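Hypothetical protein (Parabacteroides merdae, PDB 4OO3) is probably an NAD(P)-dependent oxidoreductase, joining a nucleotide-binding Rossmann fold to a C-terminal domain built on a large mixed beta-sheet. Local coordinates at residues 144-154 and 395-406; 25-33 and 65-73. All coordinates share one frame; numbering follows the deposited sequence.

Interaction 1: 144-154 and 395-406; sequences MLYDIMTERNE and HEAHFGQVTEHF
Selenomethionine Met144 lays its methyl CE against the ring of Phe406, 3.4 Å from CD1, at the start of a run in which strand 145-147 and helix 395-406 pass nearly antiparallel (167°). Tyr146 adds its CB to the same phenylalanine, while its ring, swung anti to the backbone N (chi1 -157°), reaches Val402 and lies slid aside from the His405 imidazole with little overlap; its hydroxyl bonds to Glu419. Ile148 sets CG2 and CD1 obliquely against the Phe399 ring, CG2 coming within 3.6 Å of CE2, and CG2 also meets Val402 CG1, its branched shape letting one side chain touch both residues. Thr150 is two-sided: methyl CG2 packs on the Phe399 backbone, whereas OG1 donates to Glu151 OE2 on its anti side. Glu151 OE2 also accepts a hydrogen bond from water 1, which lies 2.6 Å from His398 ND1 in the ring plane and also bonds His395 ND1. Asn153 ND2 donates to the carbonyl O of His398 (3.0 Å), in the carbonyl plane on a lone pair, and water 2 links Asn153 O with Gln401 OE1. Glu154 sets CA over one face of the His398 ring; as N-cap, its carboxylate bonds to Thr157 N and Thr156 OG1. Chemistry thus changes along the contact: an apolar seam covers the outermost Rossmann strand, and beyond it one water ties the turn to two helix histidines.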
loop_
_atom_site.group_PDB
_atom_site.type_symbol
_atom_site.label_atom_id
_atom_site.label_comp_id
_atom_site.label_asym_id
_atom_site.label_seq_id
_atom_site.Cartn_x
_atom_site.Cartn_y
_atom_site.Cartn_z
HETATM N N MSE A 144 -3.770 -17.472 8.133
HETATM C CA MSE A 144 -3.583 -16.042 8.078
HETATM C C MSE A 144 -3.934 -15.498 6.730
HETATM O O MSE A 144 -3.637 -16.109 5.708
HETATM C CB MSE A 144 -2.129 -15.714 8.350
HETATM C CG MSE A 144 -1.933 -15.378 9.821
HETATM SE SE MSE A 144 -0.008 -15.150 10.129
HETATM C CE MSE A 144 0.240 -13.734 8.806
ATOM N N LEU A 145 -4.584 -14.340 6.742
ATOM C CA LEU A 145 -4.770 -13.504 5.562
ATOM C C LEU A 145 -4.096 -12.174 5.874
ATOM O O LEU A 145 -4.376 -11.571 6.903
ATOM C CB LEU A 145 -6.272 -13.293 5.278
ATOM C CG LEU A 145 -6.662 -12.280 4.193
ATOM C CD1 LEU A 145 -6.003 -12.598 2.854
ATOM C CD2 LEU A 145 -8.170 -12.239 4.034
ATOM N N TYR A 146 -3.208 -11.719 4.995
ATOM C CA TYR A 146 -2.452 -10.488 5.237
ATOM C C TYR A 146 -2.263 -9.712 3.948
ATOM O O TYR A 146 -2.114 -10.314 2.884
ATOM C CB TYR A 146 -1.089 -10.829 5.829
ATOM C CG TYR A 146 -0.432 -9.719 6.614
ATOM C CD1 TYR A 146 -1.125 -9.044 7.606
ATOM C CD2 TYR A 146 0.898 -9.376 6.402
ATOM C CE1 TYR A 146 -0.526 -8.040 8.345
ATOM C CE2 TYR A 146 1.503 -8.367 7.140
ATOM C CZ TYR A 146 0.779 -7.706 8.105
ATOM O OH TYR A 146 1.352 -6.713 8.850
ATOM N N ASP A 147 -2.284 -8.384 4.037
ATOM C CA ASP A 147 -1.900 -7.561 2.896
ATOM C C ASP A 147 -0.565 -6.843 3.119
ATOM O O ASP A 147 0.072 -6.999 4.149
ATOM C CB ASP A 147 -3.036 -6.621 2.433
ATOM C CG ASP A 147 -3.434 -5.576 3.465
ATOM O OD1 ASP A 147 -2.772 -5.423 4.518
ATOM O OD2 ASP A 147 -4.436 -4.881 3.187
ATOM N N ILE A 148 -0.141 -6.080 2.121
ATOM C CA ILE A 148 1.206 -5.554 2.067
ATOM C C ILE A 148 1.206 -4.025 2.172
ATOM O O ILE A 148 1.100 -3.323 1.162
ATOM C CB ILE A 148 1.891 -6.029 0.768
ATOM C CG1 ILE A 148 1.864 -7.564 0.714
ATOM C CG2 ILE A 148 3.322 -5.504 0.698
ATOM C CD1 ILE A 148 2.223 -8.160 -0.630
HETATM N N MSE A 149 1.315 -3.533 3.409
HETATM C CA MSE A 149 1.381 -2.103 3.705
HETATM C C MSE A 149 2.833 -1.687 3.840
HETATM O O MSE A 149 3.386 -1.639 4.936
HETATM C CB MSE A 149 0.618 -1.795 4.999
HETATM C CG MSE A 149 -0.857 -2.174 4.922
HETATM SE SE MSE A 149 -1.794 -0.969 3.682
HETATM C CE MSE A 149 -2.034 -2.176 2.161
ATOM N N THR A 150 3.454 -1.365 2.714
ATOM C CA THR A 150 4.876 -1.021 2.679
ATOM C C THR A 150 5.243 0.305 3.373
ATOM O O THR A 150 6.329 0.431 3.937
ATOM C CB THR A 150 5.366 -0.965 1.222
ATOM O OG1 THR A 150 4.465 -0.164 0.445
ATOM C CG2 THR A 150 5.425 -2.362 0.624
ATOM N N GLU A 151 4.332 1.273 3.351
ATOM C CA GLU A 151 4.649 2.643 3.772
ATOM C C GLU A 151 4.826 2.786 5.275
ATOM O O GLU A 151 5.362 3.790 5.747
ATOM C CB GLU A 151 3.576 3.616 3.272
ATOM C CG GLU A 151 3.372 3.555 1.767
ATOM C CD GLU A 151 4.692 3.578 1.012
ATOM O OE1 GLU A 151 5.426 4.587 1.145
ATOM O OE2 GLU A 151 5.001 2.586 0.308
ATOM N N ARG A 152 4.386 1.776 6.019
ATOM C CA ARG A 152 4.673 1.681 7.442
ATOM C C ARG A 152 6.167 1.621 7.736
ATOM O O ARG A 152 6.603 1.958 8.836
ATOM C CB ARG A 152 4.055 0.413 8.000
ATOM C CG ARG A 152 2.548 0.375 7.941
ATOM C CD ARG A 152 2.073 -0.905 8.584
ATOM N NE ARG A 152 0.627 -1.038 8.537
ATOM C CZ ARG A 152 -0.026 -2.104 8.972
ATOM N NH1 ARG A 152 0.641 -3.138 9.465
ATOM N NH2 ARG A 152 -1.350 -2.144 8.903
ATOM N N ASN A 153 6.938 1.142 6.766
ATOM C CA ASN A 153 8.361 0.904 6.951
ATOM C C ASN A 153 9.223 2.049 6.452
ATOM O O ASN A 153 10.429 2.049 6.663
ATOM C CB ASN A 153 8.743 -0.387 6.243
ATOM C CG ASN A 153 8.005 -1.589 6.806
ATOM O OD1 ASN A 153 7.816 -1.696 8.013
ATOM N ND2 ASN A 153 7.587 -2.497 5.939
ATOM N N GLU A 154 8.593 3.023 5.796
ATOM C CA GLU A 154 9.290 4.183 5.275
ATOM C C GLU A 154 9.629 5.136 6.424
ATOM O O GLU A 154 8.827 5.343 7.337
ATOM C CB GLU A 154 8.439 4.855 4.196
ATOM C CG GLU A 154 9.095 6.046 3.523
ATOM C CD GLU A 154 8.994 7.302 4.362
ATOM O OE1 GLU A 154 7.904 7.544 4.934
ATOM O OE2 GLU A 154 10.010 8.035 4.468
ATOM N N HIS A 395 11.796 1.331 -1.738
ATOM C CA HIS A 395 10.553 0.552 -1.778
ATOM C C HIS A 395 10.713 -0.966 -1.620
ATOM O O HIS A 395 9.969 -1.602 -0.870
ATOM C CB HIS A 395 9.802 0.819 -3.080
ATOM C CG HIS A 395 8.554 0.012 -3.211
ATOM N ND1 HIS A 395 7.464 0.199 -2.391
ATOM C CD2 HIS A 395 8.238 -1.016 -4.031
ATOM C CE1 HIS A 395 6.522 -0.667 -2.710
ATOM N NE2 HIS A 395 6.962 -1.410 -3.707
ATOM N N GLU A 396 11.660 -1.548 -2.345
ATOM C CA GLU A 396 11.845 -2.995 -2.316
ATOM C C GLU A 396 12.222 -3.489 -0.925
ATOM O O GLU A 396 11.713 -4.512 -0.473
ATOM C CB GLU A 396 12.884 -3.423 -3.343
ATOM C CG GLU A 396 12.421 -3.162 -4.764
ATOM C CD GLU A 396 13.318 -3.793 -5.800
ATOM O OE1 GLU A 396 14.459 -4.163 -5.465
ATOM O OE2 GLU A 396 12.870 -3.913 -6.956
ATOM N N ALA A 397 13.093 -2.751 -0.246
ATOM C CA ALA A 397 13.437 -3.043 1.144
ATOM C C ALA A 397 12.209 -2.933 2.051
ATOM O O ALA A 397 12.037 -3.742 2.959
ATOM C CB ALA A 397 14.531 -2.106 1.627
ATOM N N HIS A 398 11.348 -1.949 1.791
ATOM C CA HIS A 398 10.101 -1.821 2.555
ATOM C C HIS A 398 9.205 -3.037 2.345
ATOM O O HIS A 398 8.548 -3.494 3.278
ATOM C CB HIS A 398 9.314 -0.553 2.192
ATOM C CG HIS A 398 10.056 0.716 2.458
ATOM N ND1 HIS A 398 9.947 1.826 1.647
ATOM C CD2 HIS A 398 10.931 1.050 3.437
ATOM C CE1 HIS A 398 10.722 2.788 2.113
ATOM N NE2 HIS A 398 11.328 2.344 3.201
ATOM N N PHE A 399 9.173 -3.533 1.111
ATOM C CA PHE A 399 8.357 -4.689 0.746
ATOM C C PHE A 399 8.899 -5.963 1.396
ATOM O O PHE A 399 8.133 -6.789 1.895
ATOM C CB PHE A 399 8.339 -4.827 -0.778
ATOM C CG PHE A 399 7.321 -5.798 -1.303
ATOM C CD1 PHE A 399 7.594 -7.157 -1.346
ATOM C CD2 PHE A 399 6.106 -5.344 -1.799
ATOM C CE1 PHE A 399 6.662 -8.050 -1.842
ATOM C CE2 PHE A 399 5.171 -6.235 -2.295
ATOM C CZ PHE A 399 5.451 -7.588 -2.320
ATOM N N GLY A 400 10.222 -6.115 1.377
ATOM C CA GLY A 400 10.895 -7.245 2.016
ATOM C C GLY A 400 10.641 -7.323 3.511
ATOM O O GLY A 400 10.498 -8.414 4.055
ATOM N N GLN A 401 10.568 -6.168 4.171
ATOM C CA GLN A 401 10.299 -6.129 5.604
ATOM C C GLN A 401 8.909 -6.682 5.908
ATOM O O GLN A 401 8.732 -7.407 6.885
ATOM C CB GLN A 401 10.413 -4.704 6.150
ATOM C CG GLN A 401 11.829 -4.185 6.269
ATOM C CD GLN A 401 11.867 -2.718 6.669
ATOM O OE1 GLN A 401 11.313 -2.336 7.706
ATOM N NE2 GLN A 401 12.516 -1.886 5.851
ATOM N N VAL A 402 7.936 -6.345 5.061
ATOM C CA VAL A 402 6.575 -6.851 5.219
ATOM C C VAL A 402 6.552 -8.364 5.044
ATOM O O VAL A 402 5.935 -9.075 5.839
ATOM C CB VAL A 402 5.580 -6.206 4.221
ATOM C CG1 VAL A 402 4.172 -6.759 4.426
ATOM C CG2 VAL A 402 5.566 -4.691 4.378
ATOM N N THR A 403 7.221 -8.853 4.004
ATOM C CA THR A 403 7.271 -10.293 3.730
ATOM C C THR A 403 7.880 -11.055 4.908
ATOM O O THR A 403 7.336 -12.073 5.335
ATOM C CB THR A 403 8.049 -10.595 2.429
ATOM O OG1 THR A 403 7.520 -9.802 1.359
ATOM C CG2 THR A 403 7.934 -12.047 2.054
ATOM N N GLU A 404 8.992 -10.540 5.434
ATOM C CA GLU A 404 9.646 -11.089 6.632
ATOM C C GLU A 404 8.729 -11.084 7.842
ATOM O O GLU A 404 8.684 -12.064 8.590
ATOM C CB GLU A 404 10.889 -10.283 6.989
ATOM C CG GLU A 404 12.051 -10.459 6.034
ATOM C CD GLU A 404 13.151 -9.440 6.273
ATOM O OE1 GLU A 404 13.444 -9.144 7.456
ATOM O OE2 GLU A 404 13.714 -8.927 5.277
ATOM N N HIS A 405 8.017 -9.975 8.040
ATOM C CA HIS A 405 7.037 -9.867 9.124
ATOM C C HIS A 405 5.975 -10.958 8.969
ATOM O O HIS A 405 5.617 -11.619 9.942
ATOM C CB HIS A 405 6.413 -8.459 9.168
ATOM C CG HIS A 405 5.376 -8.277 10.241
ATOM N ND1 HIS A 405 4.034 -8.529 10.034
ATOM C CD2 HIS A 405 5.480 -7.848 11.524
ATOM C CE1 HIS A 405 3.359 -8.278 11.143
ATOM N NE2 HIS A 405 4.213 -7.860 12.062
ATOM N N PHE A 406 5.515 -11.172 7.737
ATOM C CA PHE A 406 4.512 -12.202 7.441
ATOM C C PHE A 406 5.051 -13.604 7.710
ATOM O O PHE A 406 4.381 -14.417 8.347
ATOM C CB PHE A 406 4.026 -12.078 5.987
ATOM C CG PHE A 406 3.077 -13.167 5.565
ATOM C CD1 PHE A 406 1.727 -13.093 5.872
ATOM C CD2 PHE A 406 3.539 -14.276 4.860
ATOM C CE1 PHE A 406 0.857 -14.097 5.481
ATOM C CE2 PHE A 406 2.673 -15.282 4.475
ATOM C CZ PHE A 406 1.328 -15.192 4.783
HETATM O O HOH W 1 7.877 1.794 0.035
HETATM O O HOH W 2 12.278 0.427 8.376
#

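Interaction 2: 25-33 and 65-73; sequences ALVQKVSYP and NPTAWNEIV
Trp69 meets the chain leaving helix 22-26 through its indole, and NE1 donates to the carbonyl O of Gln28 at 2.7 Å. The donor sits in the carbonyl plane on a lone pair, though the bond is bent (138° at the hydrogen) and the acceptor lies 23° out of the ring plane. With CG anti to the carbonyl carbon (chi1 -64°), the Gln28 side chain runs beneath the indole, CB 3.6 Å from Trp69 CE2, and its amide stands almost perpendicular to the ring. Val30 O comes up at the indole edge, 3.5 Å from CZ2. Tryptophan suits this place, pairing a broad apolar surface with one N-H for a backbone carbonyl. Beside it, Thr67 pushes methyl CG2 toward Lys29 O and Ser31 OG, while its OG1 bonds to Asn60.

The other side is wetter. Ser31 OG binds two waters: water 3, which accepts from Ala68 N and lies over the indole face opposite Gln28, and water 4, which donates to Pro66 O. A small hydroxyl serves well here, since Ser31 reaches the 66-68 backbone through water. The contact packs the loop after helix 22-26 against the loop entering edge strand 70-75 of the parallel, NAD-binding type Rossmann sheet.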
loop_
_atom_site.group_PDB
_atom_site.type_symbol
_atom_site.label_atom_id
_atom_site.label_comp_id
_atom_site.label_asym_id
_atom_site.label_seq_id
_atom_site.Cartn_x
_atom_site.Cartn_y
_atom_site.Cartn_z
ATOM N N ALA A 25 6.298 -11.081 -7.952
ATOM C CA ALA A 25 7.687 -11.532 -8.027
ATOM C C ALA A 25 8.534 -10.983 -6.888
ATOM O O ALA A 25 9.417 -11.667 -6.392
ATOM C CB ALA A 25 8.302 -11.153 -9.367
ATOM N N LEU A 26 8.261 -9.754 -6.462
ATOM C CA LEU A 26 9.083 -9.097 -5.446
ATOM C C LEU A 26 9.161 -9.910 -4.161
ATOM O O LEU A 26 10.152 -9.842 -3.445
ATOM C CB LEU A 26 8.544 -7.694 -5.146
ATOM C CG LEU A 26 9.430 -6.718 -4.369
ATOM C CD1 LEU A 26 10.846 -6.698 -4.926
ATOM C CD2 LEU A 26 8.822 -5.322 -4.405
ATOM N N VAL A 27 8.119 -10.683 -3.875
ATOM C CA VAL A 27 8.128 -11.599 -2.735
ATOM C C VAL A 27 9.326 -12.544 -2.791
ATOM O O VAL A 27 9.878 -12.918 -1.755
ATOM C CB VAL A 27 6.825 -12.436 -2.678
ATOM C CG1 VAL A 27 6.933 -13.566 -1.662
ATOM C CG2 VAL A 27 5.633 -11.542 -2.348
ATOM N N GLN A 28 9.716 -12.922 -4.005
ATOM C CA GLN A 28 10.797 -13.875 -4.236
ATOM C C GLN A 28 12.128 -13.210 -4.599
ATOM O O GLN A 28 13.070 -13.891 -5.013
ATOM C CB GLN A 28 10.386 -14.834 -5.352
ATOM C CG GLN A 28 9.190 -15.698 -5.012
ATOM C CD GLN A 28 8.838 -16.637 -6.142
ATOM O OE1 GLN A 28 9.690 -17.389 -6.635
ATOM N NE2 GLN A 28 7.589 -16.590 -6.580
ATOM N N LYS A 29 12.205 -11.891 -4.440
ATOM C CA LYS A 29 13.436 -11.131 -4.697
ATOM C C LYS A 29 14.619 -11.654 -3.879
ATOM O O LYS A 29 15.765 -11.584 -4.333
ATOM C CB LYS A 29 13.200 -9.647 -4.385
ATOM C CG LYS A 29 14.382 -8.707 -4.612
ATOM C CD LYS A 29 14.501 -8.286 -6.067
ATOM C CE LYS A 29 15.482 -7.139 -6.240
ATOM N NZ LYS A 29 15.217 -6.368 -7.486
ATOM N N VAL A 30 14.350 -12.161 -2.677
ATOM C CA VAL A 30 15.415 -12.726 -1.842
ATOM C C VAL A 30 15.048 -14.112 -1.335
ATOM O O VAL A 30 13.870 -14.460 -1.240
ATOM C CB VAL A 30 15.787 -11.804 -0.650
ATOM C CG1 VAL A 30 15.932 -10.356 -1.106
ATOM C CG2 VAL A 30 14.760 -11.891 0.456
ATOM N N SER A 31 16.075 -14.878 -0.987
ATOM C CA SER A 31 15.925 -16.284 -0.634
ATOM C C SER A 31 15.772 -16.493 0.875
ATOM O O SER A 31 16.735 -16.816 1.568
ATOM C CB SER A 31 17.141 -17.068 -1.138
ATOM O OG SER A 31 17.421 -16.748 -2.486
ATOM N N TYR A 32 14.557 -16.333 1.380
ATOM C CA TYR A 32 14.280 -16.592 2.800
ATOM C C TYR A 32 14.412 -18.100 3.067
ATOM O O TYR A 32 13.816 -18.904 2.350
ATOM C CB TYR A 32 12.882 -16.085 3.185
ATOM C CG TYR A 32 12.613 -14.658 2.759
ATOM C CD1 TYR A 32 13.079 -13.585 3.518
ATOM C CD2 TYR A 32 11.911 -14.379 1.589
ATOM C CE1 TYR A 32 12.844 -12.272 3.132
ATOM C CE2 TYR A 32 11.669 -13.072 1.193
ATOM C CZ TYR A 32 12.135 -12.020 1.970
ATOM O OH TYR A 32 11.916 -10.719 1.577
ATOM N N PRO A 33 15.214 -18.493 4.078
ATOM C CA PRO A 33 15.424 -19.918 4.344
ATOM C C PRO A 33 14.133 -20.704 4.563
ATOM O O PRO A 33 14.063 -21.876 4.191
ATOM C CB PRO A 33 16.265 -19.924 5.631
ATOM C CG PRO A 33 16.908 -18.589 5.690
ATOM C CD PRO A 33 15.946 -17.639 5.032
ATOM N N ASN A 65 24.239 -12.573 -5.187
ATOM C CA ASN A 65 23.314 -13.435 -4.449
ATOM C C ASN A 65 22.115 -13.855 -5.281
ATOM O O ASN A 65 20.972 -13.559 -4.926
ATOM C CB ASN A 65 22.837 -12.733 -3.181
ATOM C CG ASN A 65 23.982 -12.305 -2.294
ATOM O OD1 ASN A 65 24.898 -13.078 -2.031
ATOM N ND2 ASN A 65 23.938 -11.066 -1.828
ATOM N N PRO A 66 22.370 -14.544 -6.403
ATOM C CA PRO A 66 21.245 -14.975 -7.215
ATOM C C PRO A 66 20.356 -15.915 -6.428
ATOM O O PRO A 66 20.835 -16.634 -5.552
ATOM C CB PRO A 66 21.906 -15.701 -8.392
ATOM C CG PRO A 66 23.254 -16.096 -7.904
ATOM C CD PRO A 66 23.655 -15.059 -6.901
ATOM N N THR A 67 19.065 -15.877 -6.717
ATOM C CA THR A 67 18.127 -16.804 -6.120
ATOM C C THR A 67 18.204 -18.117 -6.894
ATOM O O THR A 67 18.881 -18.201 -7.912
ATOM C CB THR A 67 16.698 -16.241 -6.153
ATOM O OG1 THR A 67 16.322 -15.961 -7.504
ATOM C CG2 THR A 67 16.616 -14.950 -5.339
ATOM N N ALA A 68 17.519 -19.139 -6.398
ATOM C CA ALA A 68 17.506 -20.449 -7.040
ATOM C C ALA A 68 16.083 -21.019 -7.064
ATOM O O ALA A 68 15.867 -22.174 -6.688
ATOM C CB ALA A 68 18.452 -21.395 -6.315
ATOM N N TRP A 69 15.123 -20.213 -7.523
ATOM C CA TRP A 69 13.722 -20.637 -7.546
ATOM C C TRP A 69 13.468 -21.630 -8.663
ATOM O O TRP A 69 13.944 -21.445 -9.785
ATOM C CB TRP A 69 12.777 -19.456 -7.730
ATOM C CG TRP A 69 12.946 -18.404 -6.703
ATOM C CD1 TRP A 69 13.429 -17.150 -6.898
ATOM C CD2 TRP A 69 12.651 -18.512 -5.305
ATOM N NE1 TRP A 69 13.445 -16.465 -5.715
ATOM C CE2 TRP A 69 12.974 -17.274 -4.719
ATOM C CE3 TRP A 69 12.134 -19.528 -4.499
ATOM C CZ2 TRP A 69 12.804 -17.022 -3.355
ATOM C CZ3 TRP A 69 11.967 -19.280 -3.148
ATOM C CH2 TRP A 69 12.299 -18.031 -2.588
ATOM N N ASN A 70 12.723 -22.685 -8.338
ATOM C CA ASN A 70 12.249 -23.648 -9.318
ATOM C C ASN A 70 10.757 -23.440 -9.555
ATOM O O ASN A 70 9.922 -23.856 -8.744
ATOM C CB ASN A 70 12.508 -25.061 -8.827
ATOM C CG ASN A 70 12.010 -26.110 -9.790
ATOM O OD1 ASN A 70 11.977 -25.898 -11.000
ATOM N ND2 ASN A 70 11.625 -27.260 -9.254
ATOM N N GLU A 71 10.427 -22.778 -10.657
ATOM C CA GLU A 71 9.047 -22.437 -10.955
ATOM C C GLU A 71 8.362 -23.601 -11.671
ATOM O O GLU A 71 8.622 -23.869 -12.841
ATOM C CB GLU A 71 8.992 -21.161 -11.795
ATOM C CG GLU A 71 9.651 -19.957 -11.132
ATOM C CD GLU A 71 8.829 -19.384 -9.999
ATOM O OE1 GLU A 71 7.666 -19.003 -10.238
ATOM O OE2 GLU A 71 9.356 -19.287 -8.871
ATOM N N ILE A 72 7.509 -24.310 -10.940
ATOM C CA ILE A 72 6.718 -25.390 -11.504
ATOM C C ILE A 72 5.407 -24.787 -11.985
ATOM O O ILE A 72 4.521 -24.503 -11.189
ATOM C CB ILE A 72 6.453 -26.491 -10.465
ATOM C CG1 ILE A 72 7.783 -27.025 -9.915
ATOM C CG2 ILE A 72 5.649 -27.616 -11.093
ATOM C CD1 ILE A 72 7.666 -27.724 -8.579
ATOM N N VAL A 73 5.293 -24.607 -13.293
ATOM C CA VAL A 73 4.249 -23.772 -13.878
ATOM C C VAL A 73 3.105 -24.588 -14.463
ATOM O O VAL A 73 3.324 -25.606 -15.111
ATOM C CB VAL A 73 4.835 -22.888 -14.994
ATOM C CG1 VAL A 73 3.748 -22.024 -15.633
ATOM C CG2 VAL A 73 5.979 -22.035 -14.448
HETATM O O HOH W 3 16.107 -18.991 -3.483
HETATM O O HOH W 4 19.901 -15.749 -2.848
#

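Both contacts reach the same six-stranded parallel sheet, at its two margins: interaction 1 covers strand 145-147, and interaction 2 leads into strand 70-75. Their centres are about 17 Å apart, yet helix 395-406 touches both. Phe399, which receives Ile148 in interaction 1, turns its ring toward the 25-33 segment, with CG 3.5 Å from Leu26 CD2. Charge joins them too, for Glu396 OE1 forms a salt bridge with Lys29 NZ at 3.1 Å. Farther along the helix, the aliphatic CG of Glu404 packs on Tyr32 CE1. A helix from the C-terminal family region is thus fitted against the putative nucleotide-binding fold, with interaction 1 nearer the centre of the chain.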